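Local coordinates for mandelate racemase/muconate lactonizing protein (Alicyclobacillus acidocaldarius LAA1, PDB 3QLD) that is a member of the enolase superfamily that pairs an N-terminal capping domain with a C-terminal TIM-barrel-like domain, its own function not established, at residues V66-V69 against H70-P74; A83-D86 against Q87-P91; A233-Q236 against A237-T241; A341-E344 against P345-Q349. All blocks are in the same frame, centred on the assembly; numbering follows the deposited sequence.

Interaction 1 of 4, residues V66-V69 against H70-P74; sequences VMLV and HHLVP. With SO4 (sulfate ion), chain E.
The methyl carbon Val69 CG1 sits over one face of the His70 ring, 3.5 Å from its centroid and only 11° off the normal, a CH-pi contact between neighbours whose side chains run side by side. At the rim of the same ring, His70 NE2 donates to O3 of a sulfate ion at 3.0 Å; Trp65 and His384 also bind this sulfate, which probably came from the crystallisation liquor. On another side of the helix, Met67, a selenomethionine, bends at its second and third torsions, which folds its SE back to 3.9 Å from Leu72 CD2. Leu68 CD2 meets Leu72 CD1, and Met67, Leu68 and Leu72, flexible apolar chains, all touch side chains of helix 105-123 (Ser107, Val108, Ile111). The turn itself widens here, within helix 61-80 of the N-terminal domain: Met67 O takes Leu72 N at 2.9 Å in a nearly straight pi-type bond (167°), and His71 N only weakly, while Leu68 O receives Val73 N. His71, whose ring has the O of Val66 at its edge, is held from across the dimer interface: ND1 bonds to Glu53 and NE2 to Asp62, both of the second subunit.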
loop_
_atom_site.group_PDB
_atom_site.type_symbol
_atom_site.label_atom_id
_atom_site.label_comp_id
_atom_site.label_asym_id
_atom_site.label_seq_id
_atom_site.Cartn_x
_atom_site.Cartn_y
_atom_site.Cartn_z
ATOM N N VAL A 66 1.464 -14.805 3.180
ATOM C CA VAL A 66 0.424 -15.278 2.250
ATOM C C VAL A 66 0.541 -14.723 0.864
ATOM O O VAL A 66 0.130 -15.341 -0.086
ATOM C CB VAL A 66 -1.078 -15.080 2.810
ATOM C CG1 VAL A 66 -1.254 -15.881 4.076
ATOM C CG2 VAL A 66 -1.414 -13.633 3.053
HETATM N N MSE A 67 1.022 -13.489 0.750
HETATM C CA MSE A 67 1.315 -12.892 -0.539
HETATM C C MSE A 67 2.350 -13.816 -1.243
HETATM O O MSE A 67 2.187 -14.144 -2.428
HETATM C CB MSE A 67 1.811 -11.439 -0.282
HETATM C CG MSE A 67 2.196 -10.568 -1.511
HETATM SE SE MSE A 67 0.910 -10.428 -2.961
HETATM C CE MSE A 67 -0.570 -10.096 -1.849
ATOM N N LEU A 68 3.380 -14.218 -0.520
ATOM C CA LEU A 68 4.450 -15.066 -1.179
ATOM C C LEU A 68 3.918 -16.443 -1.597
ATOM O O LEU A 68 3.982 -16.826 -2.747
ATOM C CB LEU A 68 5.663 -15.199 -0.257
ATOM C CG LEU A 68 6.460 -13.901 -0.193
ATOM C CD1 LEU A 68 7.352 -13.889 1.046
ATOM C CD2 LEU A 68 7.292 -13.631 -1.517
ATOM N N VAL A 69 3.319 -17.141 -0.650
ATOM C CA VAL A 69 2.776 -18.476 -0.895
ATOM C C VAL A 69 1.713 -18.521 -1.956
ATOM O O VAL A 69 1.785 -19.399 -2.843
ATOM C CB VAL A 69 2.244 -19.061 0.442
ATOM C CG1 VAL A 69 1.464 -20.434 0.263
ATOM C CG2 VAL A 69 3.359 -19.157 1.510
ATOM N N HIS A 70 0.702 -17.634 -1.865
ATOM C CA HIS A 70 -0.484 -17.824 -2.674
ATOM C C HIS A 70 -0.507 -16.955 -3.930
ATOM O O HIS A 70 -1.375 -17.172 -4.782
ATOM C CB HIS A 70 -1.762 -17.675 -1.802
ATOM C CG HIS A 70 -1.876 -18.722 -0.734
ATOM N ND1 HIS A 70 -2.180 -20.043 -1.026
ATOM C CD2 HIS A 70 -1.699 -18.668 0.611
ATOM C CE1 HIS A 70 -2.214 -20.743 0.090
ATOM N NE2 HIS A 70 -1.893 -19.946 1.098
ATOM N N HIS A 71 0.426 -15.999 -4.073
ATOM C CA HIS A 71 0.397 -15.089 -5.191
ATOM C C HIS A 71 1.682 -14.877 -5.976
ATOM O O HIS A 71 1.699 -15.042 -7.229
ATOM C CB HIS A 71 -0.130 -13.714 -4.738
ATOM C CG HIS A 71 -1.472 -13.809 -4.110
ATOM N ND1 HIS A 71 -2.633 -13.752 -4.858
ATOM C CD2 HIS A 71 -1.845 -14.166 -2.847
ATOM C CE1 HIS A 71 -3.678 -13.958 -4.056
ATOM N NE2 HIS A 71 -3.228 -14.240 -2.840
ATOM N N LEU A 72 2.742 -14.518 -5.256
ATOM C CA LEU A 72 4.004 -14.190 -5.907
ATOM C C LEU A 72 4.784 -15.435 -6.350
ATOM O O LEU A 72 5.177 -15.495 -7.502
ATOM C CB LEU A 72 4.876 -13.272 -5.021
ATOM C CG LEU A 72 4.222 -11.987 -4.545
ATOM C CD1 LEU A 72 5.363 -11.093 -3.978
ATOM C CD2 LEU A 72 3.541 -11.303 -5.706
ATOM N N VAL A 73 4.924 -16.434 -5.475
ATOM C CA VAL A 73 5.666 -17.664 -5.878
ATOM C C VAL A 73 4.998 -18.362 -7.055
ATOM O O VAL A 73 5.709 -18.739 -8.034
ATOM C CB VAL A 73 6.045 -18.556 -4.660
ATOM C CG1 VAL A 73 6.722 -19.893 -5.115
ATOM C CG2 VAL A 73 6.975 -17.768 -3.792
ATOM N N PRO A 74 3.647 -18.464 -7.070
ATOM C CA PRO A 74 3.025 -19.044 -8.269
ATOM C C PRO A 74 3.300 -18.258 -9.529
ATOM O O PRO A 74 3.547 -18.842 -10.606
ATOM C CB PRO A 74 1.540 -19.040 -7.918
ATOM C CG PRO A 74 1.581 -19.318 -6.435
ATOM C CD PRO A 74 2.642 -18.306 -5.995
HETATM S S SO4 E . -0.397 -20.944 4.771
HETATM O O1 SO4 E . 1.036 -21.289 4.783
HETATM O O2 SO4 E . -0.629 -19.498 4.759
HETATM O O3 SO4 E . -1.025 -21.510 3.562
HETATM O O4 SO4 E . -0.986 -21.513 5.995
#

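Interaction 2 of 4, residues A83-D86 against Q87-P91; sequences ASQD and QDVDP
Gln87 follows Asp86 where the chain turns, its N lying 3.1 Å from Gln85 O but at an angle too poor for a bond. Its side chain leaves CB and CG beside the carbonyl carbon of Asp86 and then runs on extended, with CG set between its own backbone N and carbonyl carbon (chi1 49°). A long polar amide suits this exposed position. Asp88 comes next, and its backbone rather than its carboxylate makes the approach: the O lies 3.6 Å from Gln85 CA, and the amide nitrogen Gln85 NE2 is 3.7 Å from that same O. Gln85 gets there by bending sharply at chi2 (23°), which curls its amide back; the other end, OE1, receives a weak hydrogen bond from Ser84 OG within the short 3-10 turn 83-85. This is a surface loop of the N-terminal domain that leaves helix 61-80 and leads toward helix 105-123, and beyond the turn the chain becomes extended. Val89 brings the apolar element: CG2 stands 4.1 Å from Gln85 O and 4.4 Å from Gln85 CG, and the branched side chain also packs on Trp79 of helix 61-80 and Trp118 of helix 105-123. Gln85 touches Trp79 as well, its methylenes suiting it to a place at the margin of this apolar patch. At Asp90 the backbone N is buried and has no partner in the model, with Gln85 NE2 4.0 Å away; the carboxylate is held separately, OD1 accepting from Arg92 N.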
loop_
_atom_site.group_PDB
_atom_site.type_symbol
_atom_site.label_atom_id
_atom_site.label_comp_id
_atom_site.label_asym_id
_atom_site.label_seq_id
_atom_site.Cartn_x
_atom_site.Cartn_y
_atom_site.Cartn_z
ATOM N N ALA A 83 9.417 -19.729 -22.202
ATOM C CA ALA A 83 10.460 -19.942 -23.205
ATOM C C ALA A 83 11.679 -18.965 -23.110
ATOM O O ALA A 83 12.847 -19.400 -23.152
ATOM C CB ALA A 83 9.822 -19.932 -24.616
ATOM N N SER A 84 11.401 -17.665 -22.971
ATOM C CA SER A 84 12.425 -16.638 -22.763
ATOM C C SER A 84 13.345 -16.829 -21.500
ATOM O O SER A 84 14.430 -16.256 -21.403
ATOM C CB SER A 84 11.755 -15.254 -22.798
ATOM O OG SER A 84 12.644 -14.228 -22.361
ATOM N N GLN A 85 12.913 -17.637 -20.535
ATOM C CA GLN A 85 13.792 -18.022 -19.445
ATOM C C GLN A 85 14.462 -19.391 -19.756
ATOM O O GLN A 85 15.184 -19.937 -18.928
ATOM C CB GLN A 85 13.016 -18.016 -18.103
ATOM C CG GLN A 85 12.943 -16.631 -17.357
ATOM C CD GLN A 85 13.134 -15.367 -18.256
ATOM O OE1 GLN A 85 12.280 -15.063 -19.080
ATOM N NE2 GLN A 85 14.269 -14.631 -18.075
ATOM N N ASP A 86 14.246 -19.887 -20.984
ATOM C CA ASP A 86 14.779 -21.156 -21.507
ATOM C C ASP A 86 16.255 -21.483 -21.258
ATOM O O ASP A 86 16.620 -22.661 -21.094
ATOM C CB ASP A 86 14.608 -21.150 -23.025
ATOM C CG ASP A 86 14.238 -22.483 -23.565
ATOM O OD1 ASP A 86 14.489 -23.489 -22.856
ATOM O OD2 ASP A 86 13.701 -22.542 -24.700
ATOM N N GLN A 87 17.120 -20.475 -21.322
ATOM C CA GLN A 87 18.559 -20.760 -21.252
ATOM C C GLN A 87 19.230 -19.951 -20.185
ATOM O O GLN A 87 20.039 -20.469 -19.402
ATOM C CB GLN A 87 19.258 -20.572 -22.611
ATOM C CG GLN A 87 18.952 -19.246 -23.357
ATOM C CD GLN A 87 20.107 -18.816 -24.280
ATOM O OE1 GLN A 87 20.840 -19.653 -24.839
ATOM N NE2 GLN A 87 20.283 -17.506 -24.423
ATOM N N ASP A 88 18.886 -18.676 -20.133
ATOM C CA ASP A 88 19.381 -17.859 -19.059
ATOM C C ASP A 88 18.226 -17.225 -18.299
ATOM O O ASP A 88 17.186 -16.842 -18.884
ATOM C CB ASP A 88 20.361 -16.825 -19.596
ATOM C CG ASP A 88 21.543 -17.473 -20.331
ATOM O OD1 ASP A 88 22.283 -18.282 -19.718
ATOM O OD2 ASP A 88 21.727 -17.175 -21.525
ATOM N N VAL A 89 18.384 -17.197 -16.981
ATOM C CA VAL A 89 17.514 -16.376 -16.149
ATOM C C VAL A 89 18.275 -15.092 -15.821
ATOM O O VAL A 89 19.289 -15.125 -15.134
ATOM C CB VAL A 89 17.041 -17.113 -14.884
ATOM C CG1 VAL A 89 16.114 -16.239 -14.100
ATOM C CG2 VAL A 89 16.337 -18.417 -15.261
ATOM N N ASP A 90 17.786 -13.973 -16.355
ATOM C CA ASP A 90 18.378 -12.654 -16.154
ATOM C C ASP A 90 17.691 -12.000 -14.909
ATOM O O ASP A 90 16.488 -11.710 -14.960
ATOM C CB ASP A 90 18.158 -11.805 -17.419
ATOM C CG ASP A 90 18.801 -10.415 -17.330
ATOM O OD1 ASP A 90 19.410 -10.075 -16.284
ATOM O OD2 ASP A 90 18.717 -9.654 -18.337
ATOM N N PRO A 91 18.430 -11.806 -13.793
ATOM C CA PRO A 91 17.772 -11.204 -12.608
ATOM C C PRO A 91 17.237 -9.824 -12.901
ATOM O O PRO A 91 16.409 -9.317 -12.160
ATOM C CB PRO A 91 18.883 -11.091 -11.561
ATOM C CG PRO A 91 20.163 -11.456 -12.266
ATOM C CD PRO A 91 19.853 -12.102 -13.562
#

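Interaction 3 of 4, residues A233-Q236 against A237-T241; sequences AKLQ and ASLRT
Ala233 O accepts the N-H of Ala237 at 3.0 Å, a regular i to i+4 bond, and the small side chain of Ala237 lies against that carbonyl, CB to O 3.4 Å. Lys234 gives its O to Ser238 N only weakly, while its side chain packs on Arg260 of the second subunit. Leu235 does more. Its O takes a second weak bond from Ser238 N, now i to i+3, and receives Ser238 OG at 2.7 Å: with OG placed between its own backbone N and carbonyl carbon (chi1 71°), the short serine hydroxyl folds back onto the preceding turn. The leucine's CG meets Leu239 CD1 at 3.8 Å, and both leucines also pack on Leu209 of helix 206-211. Gln236 reaches beyond the helix end. Bent at chi2 (63°), it directs NE2 to Thr241 O at 3.0 Å, nearly straight (168°) and in the amide plane, while OE1 accepts from Val243 N; an amide suits this place because one group both donates and accepts. Gln236 O takes Leu239 N, also i to i+3, from above the carbonyl plane. Here helix 229-238 ends and a short loop leads to strand 243-245, the helix-to-strand connection of a beta-alpha-beta unit in a TIM-barrel-like domain.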
loop_
_atom_site.group_PDB
_atom_site.type_symbol
_atom_site.label_atom_id
_atom_site.label_comp_id
_atom_site.label_asym_id
_atom_site.label_seq_id
_atom_site.Cartn_x
_atom_site.Cartn_y
_atom_site.Cartn_z
ATOM N N ALA A 233 6.682 20.141 1.306
ATOM C CA ALA A 233 7.377 21.016 0.376
ATOM C C ALA A 233 7.618 22.362 1.006
ATOM O O ALA A 233 8.732 22.938 0.889
ATOM C CB ALA A 233 6.551 21.178 -0.935
ATOM N N LYS A 234 6.586 22.903 1.650
ATOM C CA LYS A 234 6.744 24.186 2.341
ATOM C C LYS A 234 7.698 24.106 3.506
ATOM O O LYS A 234 8.435 25.032 3.755
ATOM C CB LYS A 234 5.390 24.603 2.862
ATOM C CG LYS A 234 5.305 25.956 3.468
ATOM C CD LYS A 234 3.870 26.193 3.998
ATOM C CE LYS A 234 2.986 26.782 2.909
ATOM N NZ LYS A 234 2.735 25.858 1.778
ATOM N N LEU A 235 7.682 22.990 4.250
ATOM C CA LEU A 235 8.625 22.909 5.361
ATOM C C LEU A 235 10.054 22.829 4.835
ATOM O O LEU A 235 10.930 23.510 5.336
ATOM C CB LEU A 235 8.270 21.704 6.260
ATOM C CG LEU A 235 9.292 21.442 7.376
ATOM C CD1 LEU A 235 9.197 22.543 8.461
ATOM C CD2 LEU A 235 8.978 20.049 8.006
ATOM N N GLN A 236 10.320 21.978 3.852
ATOM C CA GLN A 236 11.715 21.845 3.335
ATOM C C GLN A 236 12.219 23.153 2.765
ATOM O O GLN A 236 13.390 23.556 3.022
ATOM C CB GLN A 236 11.842 20.738 2.298
ATOM C CG GLN A 236 13.234 20.590 1.680
ATOM C CD GLN A 236 14.356 20.185 2.690
ATOM O OE1 GLN A 236 14.828 19.066 2.616
ATOM N NE2 GLN A 236 14.776 21.103 3.608
ATOM N N ALA A 237 11.308 23.902 2.100
ATOM C CA ALA A 237 11.683 25.247 1.506
ATOM C C ALA A 237 12.123 26.229 2.594
ATOM O O ALA A 237 12.990 27.087 2.336
ATOM C CB ALA A 237 10.513 25.862 0.681
ATOM N N SER A 238 11.592 26.035 3.816
ATOM C CA SER A 238 11.882 26.928 4.967
ATOM C C SER A 238 13.105 26.523 5.827
ATOM O O SER A 238 13.576 27.307 6.681
ATOM C CB SER A 238 10.674 27.056 5.878
ATOM O OG SER A 238 10.417 25.827 6.633
ATOM N N LEU A 239 13.604 25.329 5.570
ATOM C CA LEU A 239 14.706 24.727 6.346
ATOM C C LEU A 239 15.990 24.677 5.544
ATOM O O LEU A 239 16.059 24.215 4.369
ATOM C CB LEU A 239 14.350 23.269 6.778
ATOM C CG LEU A 239 13.260 23.086 7.840
ATOM C CD1 LEU A 239 13.037 21.588 8.031
ATOM C CD2 LEU A 239 13.650 23.712 9.171
ATOM N N ARG A 240 17.055 25.143 6.172
ATOM C CA ARG A 240 18.386 24.977 5.584
ATOM C C ARG A 240 18.882 23.520 5.707
ATOM O O ARG A 240 19.623 23.008 4.828
ATOM C CB ARG A 240 19.418 25.949 6.209
ATOM C CG ARG A 240 18.971 27.439 6.182
ATOM C CD ARG A 240 18.745 28.011 4.733
ATOM N NE ARG A 240 17.491 27.666 4.046
ATOM C CZ ARG A 240 16.317 28.306 4.172
ATOM N NH1 ARG A 240 16.184 29.362 4.989
ATOM N NH2 ARG A 240 15.257 27.869 3.498
ATOM N N THR A 241 18.477 22.868 6.783
ATOM C CA THR A 241 18.789 21.420 7.006
ATOM C C THR A 241 18.029 20.517 6.009
ATOM O O THR A 241 16.815 20.714 5.806
ATOM C CB THR A 241 18.386 21.049 8.431
ATOM O OG1 THR A 241 18.985 21.974 9.346
ATOM C CG2 THR A 241 18.727 19.490 8.845
#

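Interaction 4 of 4, residues A341-E344 against P345-Q349; sequences AFVE and PGVIQ
Phe342 lays its ring against the turn formed by Pro345 and Gly346, and the atoms from CB outward meet in turn Val347 O and the Gly346 backbone. CB lies 3.6 Å from Val347 O, the carbonyl that also touches Phe342 CA (3.1 Å, a CA-H...O contact). With CG anti to the carbonyl carbon (chi1 -76°), the ring swings over the turn. CD1 then sits 3.3 Å from Val347 O, which lies near the plane at the ring edge, and 4.0 Å from Ile348 CG1. CE1 comes closest to Gly346 CA, at 3.3 Å, and CZ is next to Gly346 N. That nitrogen stands over the centre of the ring, so an aromatic face covers the peptide joining Pro345 and Gly346. Phe165 also packs on the ring edge-to-face, and Pro326 touches the side chain.

Residues 344-347 form a type II beta turn, closed by Val347 N to Glu344 O at 3.0 Å. Proline fits its second position, having phi already near -57°, and glycine its third, where phi is positive at 74°. Val343 N also donates to Val347 O, at 2.8 Å, and the two valines meet through their CG1 methyls. The turn leads into strand 347-349, which pairs antiparallel with strand 137-144 through Ile348 and Val138. Backbone bonds thus fix the path of the turn, while the apolar ring face covers the Pro345-Gly346 peptide by van der Waals contact.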
loop_
_atom_site.group_PDB
_atom_site.type_symbol
_atom_site.label_atom_id
_atom_site.label_comp_id
_atom_site.label_asym_id
_atom_site.label_seq_id
_atom_site.Cartn_x
_atom_site.Cartn_y
_atom_site.Cartn_z
ATOM N N ALA A 341 30.419 -8.083 11.480
ATOM C CA ALA A 341 31.141 -7.342 12.534
ATOM C C ALA A 341 31.904 -6.169 11.946
ATOM O O ALA A 341 32.128 -6.134 10.763
ATOM C CB ALA A 341 32.123 -8.280 13.312
ATOM N N PHE A 342 32.314 -5.225 12.788
ATOM C CA PHE A 342 33.205 -4.170 12.351
ATOM C C PHE A 342 34.512 -4.757 11.793
ATOM O O PHE A 342 35.067 -5.692 12.395
ATOM C CB PHE A 342 33.549 -3.287 13.549
ATOM C CG PHE A 342 32.452 -2.330 13.981
ATOM C CD1 PHE A 342 31.707 -1.591 13.048
ATOM C CD2 PHE A 342 32.201 -2.126 15.343
ATOM C CE1 PHE A 342 30.719 -0.673 13.463
ATOM C CE2 PHE A 342 31.217 -1.226 15.770
ATOM C CZ PHE A 342 30.478 -0.479 14.826
ATOM N N VAL A 343 34.967 -4.261 10.643
ATOM C CA VAL A 343 36.347 -4.508 10.189
ATOM C C VAL A 343 37.377 -3.568 10.906
ATOM O O VAL A 343 38.559 -3.923 11.099
ATOM C CB VAL A 343 36.474 -4.423 8.633
ATOM C CG1 VAL A 343 36.080 -3.052 8.089
ATOM C CG2 VAL A 343 37.873 -4.796 8.176
ATOM N N GLU A 344 36.912 -2.371 11.251
ATOM C CA GLU A 344 37.600 -1.394 12.123
ATOM C C GLU A 344 36.483 -0.701 12.896
ATOM O O GLU A 344 35.317 -0.813 12.498
ATOM C CB GLU A 344 38.392 -0.331 11.317
ATOM C CG GLU A 344 39.552 -0.820 10.449
ATOM C CD GLU A 344 40.726 -1.460 11.213
ATOM O OE1 GLU A 344 40.789 -1.375 12.467
ATOM O OE2 GLU A 344 41.601 -2.072 10.540
ATOM N N PRO A 345 36.790 0.010 14.003
ATOM C CA PRO A 345 35.634 0.581 14.713
ATOM C C PRO A 345 34.770 1.498 13.806
ATOM O O PRO A 345 35.304 2.304 13.009
ATOM C CB PRO A 345 36.278 1.330 15.904
ATOM C CG PRO A 345 37.568 0.514 16.149
ATOM C CD PRO A 345 38.049 0.184 14.757
ATOM N N GLY A 346 33.445 1.304 13.854
ATOM C CA GLY A 346 32.529 2.100 13.046
ATOM C C GLY A 346 32.494 1.792 11.564
ATOM O O GLY A 346 31.821 2.503 10.788
ATOM N N VAL A 347 33.199 0.746 11.137
ATOM C CA VAL A 347 33.315 0.439 9.717
ATOM C C VAL A 347 33.040 -1.030 9.434
ATOM O O VAL A 347 33.442 -1.902 10.209
ATOM C CB VAL A 347 34.727 0.764 9.169
ATOM C CG1 VAL A 347 34.762 0.595 7.638
ATOM C CG2 VAL A 347 35.173 2.162 9.575
ATOM N N ILE A 348 32.397 -1.317 8.302
ATOM C CA ILE A 348 32.113 -2.688 7.988
ATOM C C ILE A 348 32.586 -2.937 6.577
ATOM O O ILE A 348 32.467 -2.069 5.699
ATOM C CB ILE A 348 30.562 -3.054 8.159
ATOM C CG1 ILE A 348 30.163 -2.985 9.608
ATOM C CG2 ILE A 348 30.272 -4.454 7.670
ATOM C CD1 ILE A 348 28.632 -3.398 9.989
ATOM N N GLN A 349 33.177 -4.110 6.376
ATOM C CA GLN A 349 33.652 -4.462 5.070
ATOM C C GLN A 349 32.402 -4.808 4.306
ATOM O O GLN A 349 31.568 -5.587 4.800
ATOM C CB GLN A 349 34.572 -5.685 5.126
ATOM C CG GLN A 349 35.276 -6.049 3.791
ATOM C CD GLN A 349 36.517 -5.171 3.539
ATOM O OE1 GLN A 349 36.914 -4.931 2.394
ATOM N NE2 GLN A 349 37.128 -4.681 4.629
#

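How the interactions relate
The four contacts are local and follow one another along the chain without touching. Interactions 1 and 2 share the N-terminal domain: helix 61-80 carries the first and leads into the loop of the second, and their nearest atoms are about 12 Å apart. Both also pack on helix 105-123, through Leu68 and Leu72 in one and Val89, on Trp118, in the other. Interactions 3 and 4 belong to the TIM-barrel-like domain, with centres 35 Å apart, one closing a helix and the other opening strand 347-349. Interactions 1 and 4 lie on opposite sides of the chain's centre, 37 Å between centres. Of the four, interaction 1 includes the sulfate, and interactions 1 and 3 meet the second subunit.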